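Putative adhesin (Bacteroides thetaiotaomicron, PDB 4QDG) probably serves as a FimB/Mfa2-type anchor subunit that fixes a fimbrillin pilus to the outer membrane of this gut bacterium. Local coordinates at residues K88-T96 with L106-C114. Sequence-based numbering, arbitrary orientation.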
loop_
_atom_site.group_PDB
_atom_site.type_symbol
_atom_site.label_atom_id
_atom_site.label_comp_id
_atom_site.label_asym_id
_atom_site.label_seq_id
_atom_site.Cartn_x
_atom_site.Cartn_y
_atom_site.Cartn_z
ATOM N N LYS A 88 -14.585 7.460 -0.318
ATOM C CA LYS A 88 -14.120 6.080 -0.088
ATOM C C LYS A 88 -12.826 6.019 0.770
ATOM O O LYS A 88 -12.542 4.975 1.360
ATOM C CB LYS A 88 -13.858 5.350 -1.421
ATOM C CG LYS A 88 -14.986 5.320 -2.429
ATOM C CD LYS A 88 -14.442 4.802 -3.758
ATOM C CE LYS A 88 -15.400 5.026 -4.903
ATOM N NZ LYS A 88 -14.810 4.616 -6.206
ATOM N N SER A 89 -12.062 7.135 0.826
ATOM C CA SER A 89 -10.773 7.296 1.502
ATOM C C SER A 89 -10.645 6.603 2.873
ATOM O O SER A 89 -11.565 6.624 3.691
ATOM C CB SER A 89 -10.435 8.769 1.671
ATOM O OG SER A 89 -9.074 8.884 2.040
ATOM N N SER A 90 -9.481 6.009 3.109
ATOM C CA SER A 90 -9.154 5.352 4.369
ATOM C C SER A 90 -8.165 6.215 5.209
ATOM O O SER A 90 -7.984 5.962 6.401
ATOM C CB SER A 90 -8.566 3.975 4.094
ATOM O OG SER A 90 -9.494 3.182 3.374
ATOM N N PHE A 91 -7.536 7.234 4.585
ATOM C CA PHE A 91 -6.539 8.062 5.256
ATOM C C PHE A 91 -6.963 9.536 5.357
ATOM O O PHE A 91 -7.889 9.973 4.671
ATOM C CB PHE A 91 -5.181 7.935 4.537
ATOM C CG PHE A 91 -4.547 6.556 4.591
ATOM C CD1 PHE A 91 -5.001 5.528 3.765
ATOM C CD2 PHE A 91 -3.479 6.299 5.439
ATOM C CE1 PHE A 91 -4.436 4.261 3.825
ATOM C CE2 PHE A 91 -2.894 5.031 5.483
ATOM C CZ PHE A 91 -3.372 4.022 4.670
ATOM N N LEU A 92 -6.305 10.287 6.249
ATOM C CA LEU A 92 -6.606 11.707 6.450
ATOM C C LEU A 92 -5.347 12.537 6.516
ATOM O O LEU A 92 -4.341 12.102 7.079
ATOM C CB LEU A 92 -7.386 11.939 7.771
ATOM C CG LEU A 92 -8.735 11.249 7.973
ATOM C CD1 LEU A 92 -9.129 11.249 9.433
ATOM C CD2 LEU A 92 -9.817 11.929 7.164
HETATM N N MSE A 93 -5.416 13.759 5.982
HETATM C CA MSE A 93 -4.353 14.734 6.124
HETATM C C MSE A 93 -4.392 15.221 7.546
HETATM O O MSE A 93 -5.470 15.455 8.091
HETATM C CB MSE A 93 -4.525 15.887 5.147
HETATM C CG MSE A 93 -3.528 15.849 4.048
HETATM SE SE MSE A 93 -4.125 17.047 2.664
HETATM C CE MSE A 93 -2.920 16.494 1.357
ATOM N N LYS A 94 -3.234 15.325 8.157
ATOM C CA LYS A 94 -3.093 15.702 9.561
ATOM C C LYS A 94 -2.106 16.868 9.702
ATOM O O LYS A 94 -0.954 16.789 9.264
ATOM C CB LYS A 94 -2.620 14.459 10.345
ATOM C CG LYS A 94 -2.727 14.540 11.854
ATOM C CD LYS A 94 -2.032 13.338 12.486
ATOM C CE LYS A 94 -1.935 13.441 13.991
ATOM N NZ LYS A 94 -1.094 12.357 14.556
ATOM N N TYR A 95 -2.581 17.959 10.281
ATOM C CA TYR A 95 -1.757 19.137 10.563
ATOM C C TYR A 95 -1.667 19.277 12.068
ATOM O O TYR A 95 -2.639 18.977 12.781
ATOM C CB TYR A 95 -2.314 20.419 9.897
ATOM C CG TYR A 95 -1.990 20.557 8.425
ATOM C CD1 TYR A 95 -0.726 20.962 8.003
ATOM C CD2 TYR A 95 -2.968 20.354 7.454
ATOM C CE1 TYR A 95 -0.423 21.100 6.645
ATOM C CE2 TYR A 95 -2.684 20.507 6.094
ATOM C CZ TYR A 95 -1.411 20.890 5.693
ATOM O OH TYR A 95 -1.117 21.046 4.353
ATOM N N THR A 96 -0.483 19.659 12.565
ATOM C CA THR A 96 -0.276 19.803 14.008
ATOM C C THR A 96 -0.716 21.222 14.418
ATOM O O THR A 96 -0.151 22.208 13.904
ATOM C CB THR A 96 1.181 19.463 14.408
ATOM O OG1 THR A 96 1.540 18.206 13.837
ATOM C CG2 THR A 96 1.377 19.398 15.923
ATOM N N LEU A 106 3.304 18.613 6.701
ATOM C CA LEU A 106 2.261 17.672 6.387
ATOM C C LEU A 106 2.568 16.245 6.875
ATOM O O LEU A 106 3.703 15.750 6.834
ATOM C CB LEU A 106 1.962 17.678 4.885
ATOM C CG LEU A 106 0.660 17.030 4.420
ATOM C CD1 LEU A 106 -0.558 17.452 5.291
ATOM C CD2 LEU A 106 0.424 17.353 2.982
ATOM N N GLN A 107 1.507 15.638 7.410
ATOM C CA GLN A 107 1.371 14.276 7.852
ATOM C C GLN A 107 0.065 13.725 7.310
ATOM O O GLN A 107 -0.895 14.490 7.157
ATOM C CB GLN A 107 1.390 14.183 9.379
ATOM C CG GLN A 107 2.742 14.487 9.984
ATOM C CD GLN A 107 2.786 14.275 11.467
ATOM O OE1 GLN A 107 1.811 13.886 12.117
ATOM N NE2 GLN A 107 3.934 14.536 12.039
ATOM N N VAL A 108 0.037 12.403 7.016
ATOM C CA VAL A 108 -1.123 11.617 6.592
ATOM C C VAL A 108 -1.223 10.429 7.560
ATOM O O VAL A 108 -0.242 9.710 7.786
ATOM C CB VAL A 108 -1.074 11.190 5.094
ATOM C CG1 VAL A 108 -2.136 10.153 4.740
ATOM C CG2 VAL A 108 -1.211 12.404 4.200
ATOM N N GLU A 109 -2.403 10.241 8.144
ATOM C CA GLU A 109 -2.643 9.152 9.075
ATOM C C GLU A 109 -3.833 8.329 8.646
ATOM O O GLU A 109 -4.773 8.872 8.083
ATOM C CB GLU A 109 -2.890 9.713 10.486
ATOM C CG GLU A 109 -2.619 8.690 11.584
ATOM C CD GLU A 109 -3.095 9.037 12.981
ATOM O OE1 GLU A 109 -2.900 10.197 13.412
ATOM O OE2 GLU A 109 -3.626 8.127 13.661
ATOM N N LEU A 110 -3.812 7.015 8.943
ATOM C CA LEU A 110 -4.978 6.167 8.695
ATOM C C LEU A 110 -6.087 6.545 9.670
ATOM O O LEU A 110 -5.824 6.781 10.850
ATOM C CB LEU A 110 -4.627 4.674 8.858
ATOM C CG LEU A 110 -5.754 3.654 8.585
ATOM C CD1 LEU A 110 -5.917 3.380 7.099
ATOM C CD2 LEU A 110 -5.513 2.357 9.312
ATOM N N ASP A 111 -7.325 6.588 9.176
ATOM C CA ASP A 111 -8.514 6.756 10.000
ATOM C C ASP A 111 -8.642 5.455 10.812
ATOM O O ASP A 111 -8.799 4.388 10.218
ATOM C CB ASP A 111 -9.739 7.011 9.087
ATOM C CG ASP A 111 -11.078 7.270 9.770
ATOM O OD1 ASP A 111 -11.210 6.954 10.990
ATOM O OD2 ASP A 111 -12.003 7.760 9.086
ATOM N N SER A 112 -8.489 5.535 12.145
ATOM C CA SER A 112 -8.518 4.391 13.074
ATOM C C SER A 112 -9.792 3.510 12.964
ATOM O O SER A 112 -9.744 2.325 13.303
ATOM C CB SER A 112 -8.360 4.877 14.509
ATOM O OG SER A 112 -9.460 5.684 14.906
ATOM N N GLU A 113 -10.902 4.081 12.466
ATOM C CA GLU A 113 -12.177 3.382 12.292
ATOM C C GLU A 113 -12.064 2.243 11.268
ATOM O O GLU A 113 -12.790 1.248 11.376
ATOM C CB GLU A 113 -13.271 4.386 11.882
ATOM C CG GLU A 113 -14.577 4.309 12.667
ATOM C CD GLU A 113 -14.545 3.804 14.099
ATOM O OE1 GLU A 113 -13.878 4.436 14.951
ATOM O OE2 GLU A 113 -15.202 2.773 14.370
ATOM N N CYS A 114 -11.094 2.351 10.334
ATOM C CA CYS A 114 -10.774 1.325 9.324
ATOM C C CYS A 114 -10.199 0.059 9.943
ATOM O O CYS A 114 -10.276 -0.989 9.314
ATOM C CB CYS A 114 -9.811 1.889 8.291
ATOM S SG CYS A 114 -10.498 3.254 7.332
#
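L110 CD1 sits over one face of the F91 ring, 3.7 Å from its centroid and 16° off the ring normal, a CH-pi contact made at the antiparallel non-hydrogen-bonded pair F91-L110. In L110, chi1, with CG opposite the backbone N, and the turn about chi2 together hold CD1 over that face, offset toward its rim, while F91 CB rests against V108 CG1. Further along, L106 repeats the theme. Its CD1 lies over a face of the Y95 ring, 3.9 Å from the centroid, and also meets M93 CG at 3.6 Å, so the same methyl touches both the ring and the selenomethionine chain. M93 and L106 in turn pack on L41 and Y81, and V108 on Y81, which sets this face against strands 38-44 and 75-82.

L92 and K94 share the other face with Q107 and E109. K94 leaves its strand with CG anti to the backbone N (chi1 -166°) and stays extended, which carries NZ diagonally past Q107 to E109 OE1 at 3.0 Å; in this salt bridge NZ meets OE1 nearly along the C-O axis. Backbone bonds set the antiparallel register: L92 and E109 exchange two, with L92 N to E109 O at 2.8 Å, whereas the pair K94 and Q107 is uneven, Q107 N to K94 O being 3.3 Å and bent to 139°.

Beyond L110, D111 N still donates to S90 O, in the carbonyl plane. The D111 carboxylate turns elsewhere: E113 N donates to OD1 from above the carboxylate plane, a capping bond at the turn into the helix, and OD2 forms a salt bridge with R120. S90 OG bonds to the backbone N of H124, a magnesium ligand. The chemistry thus implies a two-faced hairpin: apolar toward strands 38-44 and 75-82, mixed where K94 and E109, whose charges probably offset each other, lie beside L92, Q107 and L180, and tied at S90 to the metal-site loop.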